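Local coordinates for uncharacterized protein Atu1656 (Agrobacterium tumefaciens, PDB 2OJH) that is of unknown function but belongs to the TolB family and folds as a six-bladed beta-propeller, a scaffold that probably serves binding, at residues T84-D89 with Y99-K104; S110-L115 with S131-W136; K141-C146 with M158-G163. All coordinates share one frame; numbering follows the deposited sequence. Where two conformers were deposited one is given.

Interaction 1 (T84-D89 with Y99-K104)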
loop_
_atom_site.group_PDB
_atom_site.type_symbol
_atom_site.label_atom_id
_atom_site.label_comp_id
_atom_site.label_asym_id
_atom_site.label_seq_id
_atom_site.Cartn_x
_atom_site.Cartn_y
_atom_site.Cartn_z
ATOM N N THR A 84 11.137 4.676 -14.700
ATOM C CA THR A 84 12.194 3.889 -14.069
ATOM C C THR A 84 12.565 4.468 -12.711
ATOM O O THR A 84 13.614 4.123 -12.141
ATOM C CB THR A 84 13.430 3.889 -14.923
ATOM O OG1 THR A 84 13.802 5.250 -15.193
ATOM C CG2 THR A 84 13.166 3.157 -16.258
ATOM N N ILE A 85 11.735 5.376 -12.207
ATOM C CA ILE A 85 11.908 5.861 -10.855
ATOM C C ILE A 85 10.556 5.725 -10.156
ATOM O O ILE A 85 9.957 6.729 -9.720
ATOM C CB ILE A 85 12.452 7.317 -10.759
ATOM C CG1 ILE A 85 13.693 7.534 -11.631
ATOM C CG2 ILE A 85 12.843 7.628 -9.307
ATOM C CD1 ILE A 85 14.084 9.051 -11.828
ATOM N N CYS A 86 10.083 4.480 -10.085
ATOM C CA CYS A 86 8.870 4.109 -9.365
ATOM C C CYS A 86 9.112 4.067 -7.856
ATOM O O CYS A 86 10.186 3.647 -7.382
ATOM C CB CYS A 86 8.384 2.731 -9.809
ATOM S SG CYS A 86 7.799 2.757 -11.475
ATOM N N ASN A 87 8.118 4.482 -7.085
ATOM C CA ASN A 87 8.273 4.432 -5.650
ATOM C C ASN A 87 7.449 3.253 -5.097
ATOM O O ASN A 87 7.018 2.390 -5.875
ATOM C CB ASN A 87 7.928 5.789 -5.012
ATOM C CG ASN A 87 6.463 6.204 -5.234
ATOM O OD1 ASN A 87 5.561 5.357 -5.246
ATOM N ND2 ASN A 87 6.219 7.531 -5.361
ATOM N N ASN A 88 7.221 3.238 -3.787
ATOM C CA ASN A 88 6.593 2.077 -3.115
ATOM C C ASN A 88 5.075 1.980 -3.203
ATOM O O ASN A 88 4.484 1.124 -2.548
ATOM C CB ASN A 88 6.898 2.090 -1.628
ATOM C CG ASN A 88 8.339 1.810 -1.324
ATOM O OD1 ASN A 88 9.215 1.810 -2.223
ATOM N ND2 ASN A 88 8.609 1.551 -0.046
ATOM N N ASP A 89 4.459 2.851 -4.005
ATOM C CA ASP A 89 3.000 3.013 -4.026
ATOM C C ASP A 89 2.514 2.584 -5.385
ATOM O O ASP A 89 2.658 3.321 -6.361
ATOM C CB ASP A 89 2.631 4.477 -3.752
ATOM C CG ASP A 89 3.201 5.011 -2.456
ATOM O OD1 ASP A 89 3.195 4.311 -1.404
ATOM O OD2 ASP A 89 3.621 6.191 -2.454
ATOM N N TYR A 99 -1.549 -2.438 -14.061
ATOM C CA TYR A 99 -0.776 -1.970 -12.925
ATOM C C TYR A 99 -0.937 -0.461 -12.780
ATOM O O TYR A 99 -1.065 0.266 -13.760
ATOM C CB TYR A 99 0.715 -2.282 -13.126
ATOM C CG TYR A 99 1.122 -3.739 -13.102
ATOM C CD1 TYR A 99 0.269 -4.733 -12.608
ATOM C CD2 TYR A 99 2.393 -4.117 -13.528
ATOM C CE1 TYR A 99 0.665 -6.088 -12.587
ATOM C CE2 TYR A 99 2.800 -5.463 -13.517
ATOM C CZ TYR A 99 1.935 -6.440 -13.036
ATOM O OH TYR A 99 2.342 -7.756 -13.015
ATOM N N ALA A 100 -0.925 0.008 -11.546
ATOM C CA ALA A 100 -0.839 1.420 -11.281
ATOM C C ALA A 100 0.487 1.661 -10.570
ATOM O O ALA A 100 0.846 0.910 -9.620
ATOM C CB ALA A 100 -2.004 1.855 -10.427
ATOM N N ILE A 101 1.222 2.680 -11.024
ATOM C CA ILE A 101 2.550 2.994 -10.443
ATOM C C ILE A 101 2.611 4.472 -10.127
ATOM O O ILE A 101 1.808 5.259 -10.645
ATOM C CB ILE A 101 3.706 2.635 -11.414
ATOM C CG1 ILE A 101 3.543 3.402 -12.728
ATOM C CG2 ILE A 101 3.726 1.105 -11.713
ATOM C CD1 ILE A 101 4.674 3.132 -13.799
ATOM N N SER A 102 3.557 4.863 -9.280
ATOM C CA SER A 102 3.760 6.240 -8.944
ATOM C C SER A 102 5.235 6.522 -9.268
ATOM O O SER A 102 6.129 5.957 -8.637
ATOM C CB SER A 102 3.485 6.452 -7.453
ATOM O OG SER A 102 2.160 6.049 -7.126
ATOM N N ASP A 103 5.482 7.362 -10.265
ATOM C CA ASP A 103 6.823 7.532 -10.812
ATOM C C ASP A 103 7.231 9.017 -10.930
ATOM O O ASP A 103 6.376 9.899 -11.085
ATOM C CB ASP A 103 6.886 6.858 -12.178
ATOM C CG ASP A 103 8.203 7.091 -12.867
ATOM O OD1 ASP A 103 9.159 6.340 -12.560
ATOM O OD2 ASP A 103 8.287 8.016 -13.712
ATOM N N LYS A 104 8.536 9.291 -10.876
ATOM C CA LYS A 104 8.986 10.674 -10.931
ATOM C C LYS A 104 9.918 11.056 -12.083
ATOM O O LYS A 104 10.533 12.109 -12.038
ATOM C CB LYS A 104 9.557 11.128 -9.581
ATOM C CG LYS A 104 10.815 10.461 -9.152
ATOM C CD LYS A 104 11.117 10.768 -7.654
ATOM C CE LYS A 104 12.083 11.943 -7.505
ATOM N NZ LYS A 104 12.635 12.024 -6.100
HETATM O O HOH W 1 5.130 2.752 -7.924
#
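S102 and N87 carry the polar core of this contact. The backbone N of N87 donates to S102 O at 2.9 Å. The hydroxyl S102 OG donates to D89 O, also at 2.9 Å, and in turn accepts from the backbone N of W133, so one buried hydroxyl links strand 98-103 to the loop and to strand 131-136 of the next sheet. Further along, K104 N reaches I85 O at 3.1 Å, and D103 OD1 lies near I85 N, although its exact place is doubtful. Water 1 accepts from S102 N and lies within hydrogen-bonding distance of N87 O and D89 O. In the propeller, 84-89 is the connection that leads from one four-stranded sheet into the first strand, 91-92, of the next; here it runs beside the second strand, 98-103, with C86 and D103 forming a single beta bridge. N87 OD1 accepts from D89 N in an Asx turn; chi1 (63°) puts CG between the backbone N and the carbonyl carbon, and OD1 comes 3.2 Å from S102 CB. C86 SG packs on I101 CD1 at 3.9 Å, while at the exposed end I85 CG2 presses tightly on K104 CG, 3.5 Å away.

Interaction 2 (S110-L115 with S131-W136)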
loop_
_atom_site.group_PDB
_atom_site.type_symbol
_atom_site.label_atom_id
_atom_site.label_comp_id
_atom_site.label_asym_id
_atom_site.label_seq_id
_atom_site.Cartn_x
_atom_site.Cartn_y
_atom_site.Cartn_z
ATOM N N SER A 110 6.332 12.613 -7.620
ATOM C CA SER A 110 5.472 11.453 -7.862
ATOM C C SER A 110 4.226 11.778 -8.674
ATOM O O SER A 110 3.461 12.672 -8.297
ATOM C CB SER A 110 5.047 10.831 -6.536
ATOM O OG SER A 110 4.319 9.633 -6.776
ATOM N N ALA A 111 4.034 11.036 -9.768
ATOM C CA ALA A 111 2.840 11.107 -10.602
ATOM C C ALA A 111 2.332 9.689 -10.843
ATOM O O ALA A 111 3.127 8.744 -11.011
ATOM C CB ALA A 111 3.175 11.767 -11.966
ATOM N N ILE A 112 1.010 9.540 -10.873
ATOM C CA ILE A 112 0.369 8.231 -10.949
ATOM C C ILE A 112 0.165 7.865 -12.427
ATOM O O ILE A 112 -0.231 8.707 -13.238
ATOM C CB ILE A 112 -0.961 8.217 -10.130
ATOM C CG1 ILE A 112 -0.656 8.376 -8.622
ATOM C CG2 ILE A 112 -1.704 6.927 -10.339
ATOM C CD1 ILE A 112 -1.945 8.568 -7.781
ATOM N N TYR A 113 0.479 6.625 -12.783
ATOM C CA TYR A 113 0.229 6.128 -14.157
ATOM C C TYR A 113 -0.439 4.757 -14.075
ATOM O O TYR A 113 -0.305 4.063 -13.066
ATOM C CB TYR A 113 1.540 5.948 -14.914
ATOM C CG TYR A 113 2.376 7.203 -15.052
ATOM C CD1 TYR A 113 3.181 7.653 -13.998
ATOM C CD2 TYR A 113 2.383 7.913 -16.246
ATOM C CE1 TYR A 113 3.943 8.820 -14.132
ATOM C CE2 TYR A 113 3.151 9.056 -16.407
ATOM C CZ TYR A 113 3.922 9.506 -15.336
ATOM O OH TYR A 113 4.674 10.641 -15.505
ATOM N N LEU A 114 -1.118 4.352 -15.142
ATOM C CA LEU A 114 -1.579 2.970 -15.314
ATOM C C LEU A 114 -0.826 2.405 -16.499
ATOM O O LEU A 114 -0.453 3.152 -17.391
ATOM C CB LEU A 114 -3.081 2.916 -15.674
ATOM C CG LEU A 114 -4.058 3.583 -14.691
ATOM C CD1 LEU A 114 -5.479 3.272 -15.127
ATOM C CD2 LEU A 114 -3.805 3.110 -13.297
ATOM N N LEU A 115 -0.590 1.096 -16.497
ATOM C CA LEU A 115 0.012 0.415 -17.638
ATOM C C LEU A 115 -0.494 -1.040 -17.703
ATOM O O LEU A 115 -1.068 -1.533 -16.737
ATOM C CB LEU A 115 1.547 0.473 -17.571
ATOM C CG LEU A 115 2.225 -0.356 -16.486
ATOM C CD1 LEU A 115 3.581 -0.872 -16.978
ATOM C CD2 LEU A 115 2.336 0.509 -15.243
ATOM N N SER A 131 1.303 13.026 -6.383
ATOM C CA SER A 131 0.235 12.087 -6.042
ATOM C C SER A 131 0.773 10.647 -5.892
ATOM O O SER A 131 1.587 10.188 -6.704
ATOM C CB SER A 131 -0.862 12.147 -7.092
ATOM O OG SER A 131 -1.383 13.463 -7.210
ATOM N N TYR A 132 0.338 9.956 -4.827
ATOM C CA TYR A 132 0.884 8.637 -4.453
ATOM C C TYR A 132 -0.216 7.566 -4.502
ATOM O O TYR A 132 -1.138 7.589 -3.703
ATOM C CB TYR A 132 1.511 8.711 -3.061
ATOM C CG TYR A 132 2.576 9.779 -2.979
ATOM C CD1 TYR A 132 3.914 9.489 -3.306
ATOM C CD2 TYR A 132 2.253 11.084 -2.594
ATOM C CE1 TYR A 132 4.904 10.473 -3.220
ATOM C CE2 TYR A 132 3.216 12.061 -2.550
ATOM C CZ TYR A 132 4.542 11.746 -2.858
ATOM O OH TYR A 132 5.495 12.734 -2.782
ATOM N N TRP A 133 -0.137 6.656 -5.467
ATOM C CA TRP A 133 -1.180 5.638 -5.661
ATOM C C TRP A 133 -1.298 4.668 -4.458
ATOM O O TRP A 133 -0.282 4.137 -3.981
ATOM C CB TRP A 133 -0.912 4.860 -6.933
ATOM C CG TRP A 133 -2.113 4.020 -7.278
ATOM C CD1 TRP A 133 -3.127 4.347 -8.128
ATOM C CD2 TRP A 133 -2.461 2.746 -6.703
ATOM N NE1 TRP A 133 -4.062 3.328 -8.162
ATOM C CE2 TRP A 133 -3.669 2.339 -7.290
ATOM C CE3 TRP A 133 -1.834 1.884 -5.811
ATOM C CZ2 TRP A 133 -4.286 1.131 -6.955
ATOM C CZ3 TRP A 133 -2.465 0.691 -5.459
ATOM C CH2 TRP A 133 -3.666 0.326 -6.038
ATOM N N HIS A 134 -2.525 4.396 -4.003
ATOM C CA HIS A 134 -2.698 3.623 -2.763
ATOM C C HIS A 134 -3.803 2.547 -2.720
ATOM O O HIS A 134 -3.701 1.634 -1.898
ATOM C CB HIS A 134 -2.782 4.527 -1.556
ATOM C CG HIS A 134 -1.443 4.861 -0.964
ATOM N ND1 HIS A 134 -0.710 3.962 -0.208
ATOM C CD2 HIS A 134 -0.711 6.004 -1.010
ATOM C CE1 HIS A 134 0.423 4.536 0.168
ATOM N NE2 HIS A 134 0.452 5.768 -0.314
ATOM N N GLY A 135 -4.791 2.581 -3.617
ATOM C CA GLY A 135 -5.816 1.500 -3.643
ATOM C C GLY A 135 -6.699 1.530 -4.885
ATOM O O GLY A 135 -7.009 2.622 -5.393
ATOM N N TRP A 136 -7.098 0.354 -5.378
ATOM C CA TRP A 136 -8.022 0.247 -6.508
ATOM C C TRP A 136 -9.423 -0.082 -5.997
ATOM O O TRP A 136 -9.578 -0.959 -5.152
ATOM C CB TRP A 136 -7.580 -0.858 -7.477
ATOM C CG TRP A 136 -7.781 -0.542 -8.938
ATOM C CD1 TRP A 136 -8.951 -0.254 -9.570
ATOM C CD2 TRP A 136 -6.760 -0.503 -9.941
ATOM N NE1 TRP A 136 -8.723 -0.024 -10.914
ATOM C CE2 TRP A 136 -7.381 -0.168 -11.161
ATOM C CE3 TRP A 136 -5.373 -0.712 -9.923
ATOM C CZ2 TRP A 136 -6.662 -0.049 -12.353
ATOM C CZ3 TRP A 136 -4.658 -0.594 -11.109
ATOM C CH2 TRP A 136 -5.302 -0.261 -12.305
HETATM O O HOH W 2 7.543 12.774 -4.925
#
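S110 O takes a hydrogen bond from S131 N at 2.9 Å where strands 111-115 and 131-136 come together, and from there the two diverge, their directions 45° apart and their axes no closer than 5.7 Å. S110 answers with its side chain: OG, anti to the backbone N (chi1 -175°), donates to S131 O at 2.8 Å from above the carbonyl plane. Its CB meets the Y132 ring at CE1, and water 2 bridges S110 N and Y132 OH. I112 fills the middle. Its CD1 sits on the backbone N of W133 at 3.5 Å and also touches S131 CB, whereas CG2 reaches the indole edge, 3.7 Å from CD1 of W133; the two side chains cross at about a right angle. Farther on, L114 CD2 touches W136 CH2, less surely, in one of two conformers of W136. These strands belong to adjacent four-stranded sheets, so blades of the propeller pack here, and F143 and Y145, on the strand next to 131-136, also cover I112. Polar groups gather at the serine end and I112 meets mostly backbone and indole beyond it, consistent with serine bonds setting the register and apolar burial adding the rest.

Interaction 3 (K141-C146 with M158-G163)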
loop_
_atom_site.group_PDB
_atom_site.type_symbol
_atom_site.label_atom_id
_atom_site.label_comp_id
_atom_site.label_asym_id
_atom_site.label_seq_id
_atom_site.Cartn_x
_atom_site.Cartn_y
_atom_site.Cartn_z
ATOM N N LYS A 141 -13.170 0.571 -11.328
ATOM C CA LYS A 141 -13.419 1.786 -12.103
ATOM C C LYS A 141 -12.713 3.028 -11.540
ATOM O O LYS A 141 -12.553 4.037 -12.231
ATOM C CB LYS A 141 -14.926 2.042 -12.210
ATOM C CG LYS A 141 -15.720 0.920 -12.866
ATOM C CD LYS A 141 -17.145 1.405 -13.133
ATOM C CE LYS A 141 -18.000 0.362 -13.849
ATOM N NZ LYS A 141 -18.347 -0.802 -12.962
ATOM N N SER A 142 -12.275 2.955 -10.286
ATOM C CA SER A 142 -11.713 4.131 -9.630
ATOM C C SER A 142 -10.486 3.726 -8.819
ATOM O O SER A 142 -10.286 2.549 -8.552
ATOM C CB SER A 142 -12.743 4.745 -8.679
ATOM O OG SER A 142 -13.851 5.254 -9.386
ATOM N N PHE A 143 -9.644 4.695 -8.472
ATOM C CA PHE A 143 -8.574 4.423 -7.512
ATOM C C PHE A 143 -8.427 5.565 -6.531
ATOM O O PHE A 143 -8.926 6.676 -6.747
ATOM C CB PHE A 143 -7.243 4.099 -8.201
ATOM C CG PHE A 143 -6.697 5.227 -9.073
ATOM C CD1 PHE A 143 -5.978 6.275 -8.515
ATOM C CD2 PHE A 143 -6.905 5.217 -10.459
ATOM C CE1 PHE A 143 -5.472 7.314 -9.308
ATOM C CE2 PHE A 143 -6.402 6.257 -11.257
ATOM C CZ PHE A 143 -5.684 7.301 -10.674
ATOM N N THR A 144 -7.767 5.291 -5.419
ATOM C CA THR A 144 -7.617 6.296 -4.392
ATOM C C THR A 144 -6.129 6.556 -4.158
ATOM O O THR A 144 -5.283 5.676 -4.430
ATOM C CB THR A 144 -8.357 5.861 -3.111
ATOM O OG1 THR A 144 -8.328 6.915 -2.143
ATOM C CG2 THR A 144 -7.725 4.593 -2.513
ATOM N N TYR A 145 -5.794 7.736 -3.625
ATOM C CA TYR A 145 -4.389 8.134 -3.505
ATOM C C TYR A 145 -4.165 9.261 -2.536
ATOM O O TYR A 145 -5.119 9.951 -2.107
ATOM C CB TYR A 145 -3.810 8.519 -4.879
ATOM C CG TYR A 145 -4.528 9.614 -5.667
ATOM C CD1 TYR A 145 -5.716 9.345 -6.364
ATOM C CD2 TYR A 145 -3.977 10.891 -5.786
ATOM C CE1 TYR A 145 -6.363 10.337 -7.088
ATOM C CE2 TYR A 145 -4.604 11.879 -6.523
ATOM C CZ TYR A 145 -5.807 11.596 -7.181
ATOM O OH TYR A 145 -6.438 12.564 -7.948
ATOM N N CYS A 146 -2.903 9.466 -2.172
ATOM C CA CYS A 146 -2.548 10.608 -1.318
ATOM C C CYS A 146 -2.088 11.665 -2.312
ATOM O O CYS A 146 -1.284 11.359 -3.219
ATOM C CB CYS A 146 -1.410 10.268 -0.360
ATOM S SG CYS A 146 -0.870 11.717 0.626
HETATM N N MSE A 158 -9.995 9.011 -8.062
HETATM C CA MSE A 158 -10.164 9.392 -9.453
HETATM C C MSE A 158 -10.953 8.321 -10.146
HETATM O O MSE A 158 -10.763 7.140 -9.885
HETATM C CB MSE A 158 -8.810 9.604 -10.143
HETATM C CG MSE A 158 -8.891 9.728 -11.675
HETATM SE SE MSE A 158 -7.248 10.454 -12.406
HETATM C CE MSE A 158 -7.160 12.142 -11.464
ATOM N N ASP A 159 -11.852 8.757 -11.021
ATOM C CA ASP A 159 -12.537 7.888 -11.948
ATOM C C ASP A 159 -11.624 7.713 -13.168
ATOM O O ASP A 159 -11.265 8.680 -13.839
ATOM C CB ASP A 159 -13.891 8.523 -12.311
ATOM C CG ASP A 159 -14.659 7.721 -13.343
ATOM O OD1 ASP A 159 -14.345 7.851 -14.549
ATOM O OD2 ASP A 159 -15.575 6.965 -12.944
ATOM N N ILE A 160 -11.240 6.477 -13.437
ATOM C CA ILE A 160 -10.278 6.173 -14.497
ATOM C C ILE A 160 -10.721 6.594 -15.909
ATOM O O ILE A 160 -9.913 7.146 -16.672
ATOM C CB ILE A 160 -9.890 4.684 -14.464
ATOM C CG1 ILE A 160 -9.137 4.369 -13.173
ATOM C CG2 ILE A 160 -9.020 4.308 -15.639
ATOM C CD1 ILE A 160 -9.005 2.897 -12.964
ATOM N N ASP A 161 -11.989 6.356 -16.231
ATOM C CA ASP A 161 -12.529 6.692 -17.544
ATOM C C ASP A 161 -12.685 8.196 -17.800
ATOM O O ASP A 161 -12.515 8.644 -18.934
ATOM C CB ASP A 161 -13.845 5.949 -17.782
ATOM C CG ASP A 161 -13.637 4.483 -18.152
ATOM O OD1 ASP A 161 -12.490 4.075 -18.449
ATOM O OD2 ASP A 161 -14.633 3.729 -18.154
ATOM N N SER A 162 -12.991 8.971 -16.758
ATOM C CA SER A 162 -13.218 10.422 -16.917
ATOM C C SER A 162 -11.998 11.283 -16.579
ATOM O O SER A 162 -11.861 12.411 -17.076
ATOM C CB SER A 162 -14.426 10.890 -16.100
ATOM O OG SER A 162 -14.089 11.000 -14.726
ATOM N N GLY A 163 -11.120 10.763 -15.739
ATOM C CA GLY A 163 -9.977 11.530 -15.284
ATOM C C GLY A 163 -10.294 12.521 -14.173
ATOM O O GLY A 163 -9.412 13.271 -13.740
HETATM O O HOH W 3 -13.738 4.379 -14.557
#
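M158, a selenomethionine, lies beside F143, both side chains pointing the same way from neighbouring strands. Its CB stands over one face of the F143 ring, offset toward the rim, 4.2 Å from the centroid and 23° off the normal, a CH-pi contact; the same CB lies 4.0 Å from Y145 CE1. CG is set anti to the backbone N (chi1 168°) and approaches F143 CZ. SE comes next, 3.9 Å from CZ of F143, in a Met-aromatic contact that is oblique to the ring. The chain then bends at chi3 (-58°), and CE ends 3.6 Å from Y145 OH, whose hydroxyl is hydrogen-bonded to E165. Behind these side chains runs the beta hairpin of strands 142-149 and 152-159, the middle pair of a four-stranded propeller blade. F143 and M158 form an antiparallel hydrogen-bonded pair, with F143 N to M158 O at 3.0 Å and M158 N to F143 O at 2.9 Å; S142 and D159 are the adjacent non-hydrogen-bonded pair. Past D159 the chain turns away, yet I160 N still donates to K141 O at 3.0 Å, and water 3 bridges that carbonyl to D161 N. D159 OD1 accepts from S162 N, an Asx motif. I160 CG1 meets the F143 ring at its edge, 3.6 Å from CD2, the two side chains crossing at about a right angle.

In the fold
The three contacts follow one another along the chain and step from one propeller blade into the next. Interactions 1 and 2, their centres about 7 Å apart, share the sheet in which strands 98-103 and 111-116 are neighbours, with a probable hydrogen bond from D103 N to A111 O at 2.8 Å. Interaction 2 passes to the next blade, where strand 131-136 pairs with 142-149 of interaction 3, about 9 Å away between centres, through a probable hydrogen bond from Y132 N to C146 O at 2.7 Å. Interactions 1 and 3 do not touch. A bound acetate, probably from the crystallisation liquor, lies about 4 Å from the Y132 side chain and about 5 Å from that of D89, possibly marking a pocket.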